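Local coordinates for tripartite motif-containing protein 65 (Homo sapiens, PDB 7JL4), which acts as an E3 ubiquitin ligase in innate immunity, autophagy and inflammation, and is represented here by its C-terminal PRY-SPRY (B30.2) domain, at residues V27-H32 and W60-A65; S83-V88 and V177-E182. All coordinates share one frame; numbering follows the deposited sequence.

Contact 1 (V27-H32 and W60-A65); sequences VSANRH and WQVQCA
Ser28 OG is gripped from two directions: it accepts the backbone N-H of Gln63, with Gln63 N 3.1 Å from Ser28 OG and an almost straight angle of 175° at the hydrogen, and it is also hydrogen-bonded to the carbonyl oxygen of Asp25. With chi1 at 81°, OG is turned between N and C of its own backbone, facing the strand. Round the same hydroxyl lie two aliphatic groups, Val62 CG2 at 3.5 Å from Ser28 OG and Gln63 CG at 3.4 Å from it. An alanine at Ser28 would probably leave the Gln63 N-H without this acceptor and the Asp25 carbonyl without its hydroxyl partner. The amide end of Gln63 reaches back to the Asp25 carboxylate, so Asp25 braces both sides of the contact.

A second polar tie joins the backbones: Asn30 N lies 3.1 Å from Gln61 O, a somewhat bent backbone bond. Between the two ties, Ala29 CB rests on Val62 CG2 at 3.7 Å. The Asn30 side chain lies beside Trp60 and points the same way, its ND2 at the indole edge 3.8 Å from Trp60 CD1, with the amide plane 86° from the ring. Its OD1 accepts the backbone N of His32, forming an Asx turn, while ND2 donates to Leu59 O.

The loop 27-32, which leads into strand 33-36, thus lies along strand 61-63, an outermost strand of the six-stranded sheet, whose neighbour within that sheet is strand 175-180.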
loop_
_atom_site.group_PDB
_atom_site.type_symbol
_atom_site.label_atom_id
_atom_site.label_comp_id
_atom_site.label_asym_id
_atom_site.label_seq_id
_atom_site.Cartn_x
_atom_site.Cartn_y
_atom_site.Cartn_z
ATOM N N VAL A 27 7.388 1.737 -14.449
ATOM C CA VAL A 27 7.596 0.532 -15.246
ATOM C C VAL A 27 6.686 -0.594 -14.752
ATOM O O VAL A 27 6.209 -1.419 -15.543
ATOM C CB VAL A 27 9.083 0.126 -15.223
ATOM C CG1 VAL A 27 9.329 -1.079 -16.144
ATOM C CG2 VAL A 27 9.965 1.310 -15.637
ATOM N N SER A 28 6.424 -0.637 -13.449
ATOM C CA SER A 28 5.588 -1.669 -12.839
ATOM C C SER A 28 4.092 -1.446 -13.051
ATOM O O SER A 28 3.307 -2.400 -12.933
ATOM C CB SER A 28 5.888 -1.709 -11.342
ATOM O OG SER A 28 5.168 -0.666 -10.693
ATOM N N ALA A 29 3.686 -0.221 -13.363
ATOM C CA ALA A 29 2.293 0.162 -13.223
ATOM C C ALA A 29 1.419 -0.551 -14.251
ATOM O O ALA A 29 1.792 -0.693 -15.423
ATOM C CB ALA A 29 2.147 1.672 -13.373
ATOM N N ASN A 30 0.238 -0.986 -13.807
ATOM C CA ASN A 30 -0.704 -1.587 -14.742
ATOM C C ASN A 30 -1.058 -0.564 -15.824
ATOM O O ASN A 30 -1.085 0.649 -15.577
ATOM C CB ASN A 30 -1.936 -2.086 -13.981
ATOM C CG ASN A 30 -3.063 -2.514 -14.889
ATOM O OD1 ASN A 30 -3.719 -1.702 -15.543
ATOM N ND2 ASN A 30 -3.253 -3.813 -14.976
ATOM N N ARG A 31 -1.270 -1.064 -17.050
ATOM C CA ARG A 31 -1.397 -0.194 -18.221
ATOM C C ARG A 31 -2.583 0.755 -18.125
ATOM O O ARG A 31 -2.618 1.759 -18.844
ATOM C CB ARG A 31 -1.529 -1.030 -19.502
ATOM N N HIS A 32 -3.557 0.452 -17.271
ATOM C CA HIS A 32 -4.706 1.318 -17.046
ATOM C C HIS A 32 -4.432 2.407 -16.016
ATOM O O HIS A 32 -5.312 3.238 -15.762
ATOM C CB HIS A 32 -5.894 0.475 -16.590
ATOM C CG HIS A 32 -6.352 -0.519 -17.607
ATOM N ND1 HIS A 32 -7.244 -0.198 -18.607
ATOM C CD2 HIS A 32 -6.038 -1.824 -17.785
ATOM C CE1 HIS A 32 -7.479 -1.268 -19.345
ATOM N NE2 HIS A 32 -6.756 -2.268 -18.875
ATOM N N TRP A 60 -4.215 -5.484 -11.111
ATOM C CA TRP A 60 -4.502 -4.051 -10.992
ATOM C C TRP A 60 -3.611 -3.454 -9.901
ATOM O O TRP A 60 -4.084 -2.986 -8.862
ATOM C CB TRP A 60 -5.982 -3.835 -10.693
ATOM C CG TRP A 60 -6.863 -4.296 -11.800
ATOM C CD1 TRP A 60 -6.504 -4.463 -13.098
ATOM C CD2 TRP A 60 -8.253 -4.653 -11.712
ATOM N NE1 TRP A 60 -7.583 -4.904 -13.835
ATOM C CE2 TRP A 60 -8.665 -5.039 -13.004
ATOM C CE3 TRP A 60 -9.184 -4.693 -10.667
ATOM C CZ2 TRP A 60 -9.978 -5.443 -13.287
ATOM C CZ3 TRP A 60 -10.485 -5.114 -10.947
ATOM C CH2 TRP A 60 -10.866 -5.475 -12.247
ATOM N N GLN A 61 -2.294 -3.447 -10.171
ATOM C CA GLN A 61 -1.302 -3.141 -9.140
ATOM C C GLN A 61 -0.185 -2.239 -9.663
ATOM O O GLN A 61 0.042 -2.090 -10.872
ATOM C CB GLN A 61 -0.679 -4.423 -8.538
ATOM C CG GLN A 61 -1.711 -5.256 -7.756
ATOM C CD GLN A 61 -1.213 -6.620 -7.305
ATOM O OE1 GLN A 61 -0.011 -6.929 -7.318
ATOM N NE2 GLN A 61 -2.140 -7.454 -6.926
ATOM N N VAL A 62 0.514 -1.629 -8.708
ATOM C CA VAL A 62 1.688 -0.812 -8.994
ATOM C C VAL A 62 2.532 -0.841 -7.731
ATOM O O VAL A 62 1.991 -0.897 -6.624
ATOM C CB VAL A 62 1.286 0.629 -9.379
ATOM C CG1 VAL A 62 0.442 1.239 -8.267
ATOM C CG2 VAL A 62 2.548 1.496 -9.667
ATOM N N GLN A 63 3.861 -0.814 -7.891
ATOM C CA GLN A 63 4.765 -0.799 -6.746
ATOM C C GLN A 63 5.533 0.524 -6.700
ATOM O O GLN A 63 5.457 1.350 -7.616
ATOM C CB GLN A 63 5.750 -1.976 -6.790
ATOM C CG GLN A 63 6.781 -1.861 -7.916
ATOM C CD GLN A 63 7.728 -3.057 -8.011
ATOM O OE1 GLN A 63 7.560 -4.059 -7.319
ATOM N NE2 GLN A 63 8.748 -2.937 -8.862
ATOM N N CYS A 64 6.257 0.737 -5.607
ATOM C CA CYS A 64 7.017 1.971 -5.448
ATOM C C CYS A 64 8.455 1.757 -5.885
ATOM O O CYS A 64 8.933 0.633 -6.045
ATOM C CB CYS A 64 6.976 2.456 -3.998
ATOM S SG CYS A 64 5.378 3.131 -3.500
ATOM N N ALA A 65 9.159 2.868 -6.055
ATOM C CA ALA A 65 10.558 2.834 -6.436
ATOM C C ALA A 65 11.489 2.658 -5.251
ATOM O O ALA A 65 12.709 2.676 -5.444
ATOM C CB ALA A 65 10.930 4.123 -7.173
#

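Contact 2 (S83-V88 and V177-E182); sequences SVTLGV and VFWLLE
Thr85 and Trp179 form an antiparallel hydrogen-bonded pair, with Thr85 N 2.8 Å from Trp179 O and Trp179 N 2.9 Å from Thr85 O. This backbone ladder continues at one end with Val177 N donating to Gly87 O, accompanied by a weak return bond from Gly87 N, and at the other with Leu181 N donating to Ser83 O. The segment axes run at 174° and come within 4.6 Å, the geometry of adjacent antiparallel strands. CA atoms of residues from the non-hydrogen-bonded pairs supplement the ladder with CA-H...O contacts to the carbonyls of the Thr85-Trp179 pair: Phe178 CA is 3.1 Å from Thr85 O and Val84 CA 3.2 Å from Trp179 O.

Apolar packing occupies the face bearing Val84, Leu86, Phe178 and Leu180. Leu86 CG meets the edge of the Phe178 ring in its plane, 3.8 Å from Phe178 CE1. Leu186 of strand 185-188 touches Val84, Phe178 and Leu180, and Leu140 and Met142 of strand 139-145 touch Leu86, which places this face between the two sheets. Just past the strand end, Leu181 CD2 makes a separate apolar contact, 3.7 Å from Ser83 CB.

Mixed polar and aromatic contacts lie on the other face. Trp179 CG is anti to its backbone N (chi1 172°), and the six-membered part of the indole reaches the Ser83 carbonyl and the Thr85 hydroxyl: Trp179 CZ3 lies 3.4 Å from Ser83 O, and Trp179 CE3 is equally close to Thr85 OG1. Both polar ends have partners beyond the two strands, Thr85 OG1 with the Asp103 carboxylate and Trp179 NE1 with Thr102 OG1.

Ser83 and Val84 are together opposed to the single residue Val116 of the next strand, a G1 beta bulge, and the whole belongs to the antiparallel beta sandwich of the SPRY domain.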
loop_
_atom_site.group_PDB
_atom_site.type_symbol
_atom_site.label_atom_id
_atom_site.label_comp_id
_atom_site.label_asym_id
_atom_site.label_seq_id
_atom_site.Cartn_x
_atom_site.Cartn_y
_atom_site.Cartn_z
ATOM N N SER A 83 -11.879 -0.044 -1.585
ATOM C CA SER A 83 -11.464 -0.979 -2.635
ATOM C C SER A 83 -10.061 -0.635 -3.139
ATOM O O SER A 83 -9.821 -0.448 -4.332
ATOM C CB SER A 83 -12.473 -1.039 -3.774
ATOM O OG SER A 83 -13.773 -1.295 -3.241
ATOM N N VAL A 84 -9.134 -0.526 -2.191
ATOM C CA VAL A 84 -7.708 -0.457 -2.460
ATOM C C VAL A 84 -7.011 -1.413 -1.503
ATOM O O VAL A 84 -7.542 -1.755 -0.440
ATOM C CB VAL A 84 -7.159 0.988 -2.304
ATOM C CG1 VAL A 84 -7.894 1.938 -3.257
ATOM C CG2 VAL A 84 -7.313 1.473 -0.877
ATOM N N THR A 85 -5.796 -1.840 -1.878
ATOM C CA THR A 85 -4.975 -2.683 -1.014
ATOM C C THR A 85 -3.607 -2.037 -0.881
ATOM O O THR A 85 -3.032 -1.599 -1.881
ATOM C CB THR A 85 -4.796 -4.110 -1.552
ATOM O OG1 THR A 85 -6.068 -4.735 -1.720
ATOM C CG2 THR A 85 -3.938 -4.973 -0.572
ATOM N N LEU A 86 -3.105 -1.972 0.347
ATOM C CA LEU A 86 -1.795 -1.402 0.657
ATOM C C LEU A 86 -0.933 -2.505 1.243
ATOM O O LEU A 86 -1.347 -3.167 2.200
ATOM C CB LEU A 86 -1.920 -0.270 1.691
ATOM C CG LEU A 86 -2.606 1.076 1.426
ATOM C CD1 LEU A 86 -4.076 0.919 1.116
ATOM C CD2 LEU A 86 -2.485 1.852 2.719
ATOM N N GLY A 87 0.282 -2.673 0.720
ATOM C CA GLY A 87 1.082 -3.791 1.179
ATOM C C GLY A 87 2.559 -3.619 0.899
ATOM O O GLY A 87 3.011 -2.579 0.412
ATOM N N VAL A 88 3.312 -4.666 1.232
ATOM C CA VAL A 88 4.726 -4.778 0.880
ATOM C C VAL A 88 4.980 -6.192 0.375
ATOM O O VAL A 88 4.263 -7.134 0.738
ATOM C CB VAL A 88 5.637 -4.462 2.081
ATOM C CG1 VAL A 88 5.508 -2.980 2.453
ATOM C CG2 VAL A 88 5.296 -5.352 3.250
ATOM N N VAL A 177 3.615 -2.038 -2.335
ATOM C CA VAL A 177 2.858 -2.453 -3.508
ATOM C C VAL A 177 1.373 -2.268 -3.196
ATOM O O VAL A 177 0.949 -2.394 -2.046
ATOM C CB VAL A 177 3.215 -3.904 -3.907
ATOM C CG1 VAL A 177 2.903 -4.883 -2.760
ATOM C CG2 VAL A 177 2.502 -4.302 -5.205
ATOM N N PHE A 178 0.601 -1.903 -4.216
ATOM C CA PHE A 178 -0.778 -1.445 -4.045
ATOM C C PHE A 178 -1.689 -2.042 -5.113
ATOM O O PHE A 178 -1.270 -2.242 -6.253
ATOM C CB PHE A 178 -0.824 0.086 -4.123
ATOM C CG PHE A 178 0.054 0.753 -3.105
ATOM C CD1 PHE A 178 -0.427 1.005 -1.830
ATOM C CD2 PHE A 178 1.362 1.089 -3.412
ATOM C CE1 PHE A 178 0.365 1.595 -0.868
ATOM C CE2 PHE A 178 2.188 1.677 -2.455
ATOM C CZ PHE A 178 1.682 1.926 -1.167
ATOM N N TRP A 179 -2.958 -2.271 -4.746
ATOM C CA TRP A 179 -4.006 -2.705 -5.660
ATOM C C TRP A 179 -5.119 -1.664 -5.646
ATOM O O TRP A 179 -5.443 -1.108 -4.587
ATOM C CB TRP A 179 -4.575 -4.052 -5.235
ATOM C CG TRP A 179 -5.799 -4.499 -5.996
ATOM C CD1 TRP A 179 -5.823 -5.180 -7.165
ATOM C CD2 TRP A 179 -7.175 -4.337 -5.588
ATOM N NE1 TRP A 179 -7.151 -5.464 -7.528
ATOM C CE2 TRP A 179 -7.986 -4.943 -6.572
ATOM C CE3 TRP A 179 -7.791 -3.731 -4.486
ATOM C CZ2 TRP A 179 -9.385 -4.957 -6.484
ATOM C CZ3 TRP A 179 -9.179 -3.742 -4.398
ATOM C CH2 TRP A 179 -9.956 -4.352 -5.397
ATOM N N LEU A 180 -5.685 -1.385 -6.820
ATOM C CA LEU A 180 -6.703 -0.350 -6.979
ATOM C C LEU A 180 -7.823 -0.846 -7.875
ATOM O O LEU A 180 -7.581 -1.190 -9.035
ATOM C CB LEU A 180 -6.123 0.924 -7.598
ATOM C CG LEU A 180 -5.125 1.809 -6.883
ATOM C CD1 LEU A 180 -3.716 1.216 -6.992
ATOM C CD2 LEU A 180 -5.221 3.191 -7.528
ATOM N N LEU A 181 -9.051 -0.786 -7.375
ATOM C CA LEU A 181 -10.217 -0.961 -8.228
ATOM C C LEU A 181 -10.286 0.175 -9.253
ATOM O O LEU A 181 -9.673 1.226 -9.083
ATOM C CB LEU A 181 -11.478 -0.984 -7.376
ATOM C CG LEU A 181 -12.668 -1.638 -8.069
ATOM C CD1 LEU A 181 -12.260 -3.040 -8.432
ATOM C CD2 LEU A 181 -13.872 -1.623 -7.160
ATOM N N GLU A 182 -11.030 -0.043 -10.341
ATOM C CA GLU A 182 -11.202 1.027 -11.323
ATOM C C GLU A 182 -11.843 2.248 -10.669
ATOM O O GLU A 182 -12.787 2.120 -9.883
ATOM C CB GLU A 182 -12.075 0.554 -12.495
ATOM C CG GLU A 182 -12.448 1.643 -13.496
ATOM C CD GLU A 182 -13.443 1.164 -14.552
ATOM O OE1 GLU A 182 -14.410 1.898 -14.853
ATOM O OE2 GLU A 182 -13.253 0.046 -15.080
#

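Overall arrangement
The centres of contacts 1 and 2 lie about 10 Å apart, and the two meet through the six-stranded sheet in which strands 61-63 and 175-180 are neighbours. Probable backbone hydrogen bonds join them, from Phe178 N to Val62 O and from Leu180 N to Trp60 O, each 3.0 Å long. Loop 27-32 lies outside strand 61-63, after which come strands 175-180 and 84-89. Both segments of contact 1 precede those of contact 2 in the sequence, yet strand 175-180, from late in the chain, lies between the two earlier strands. Loop 27-32 is thus tied to the edge strand of the six-stranded sheet, while contact 2 lies closer to the chain centre.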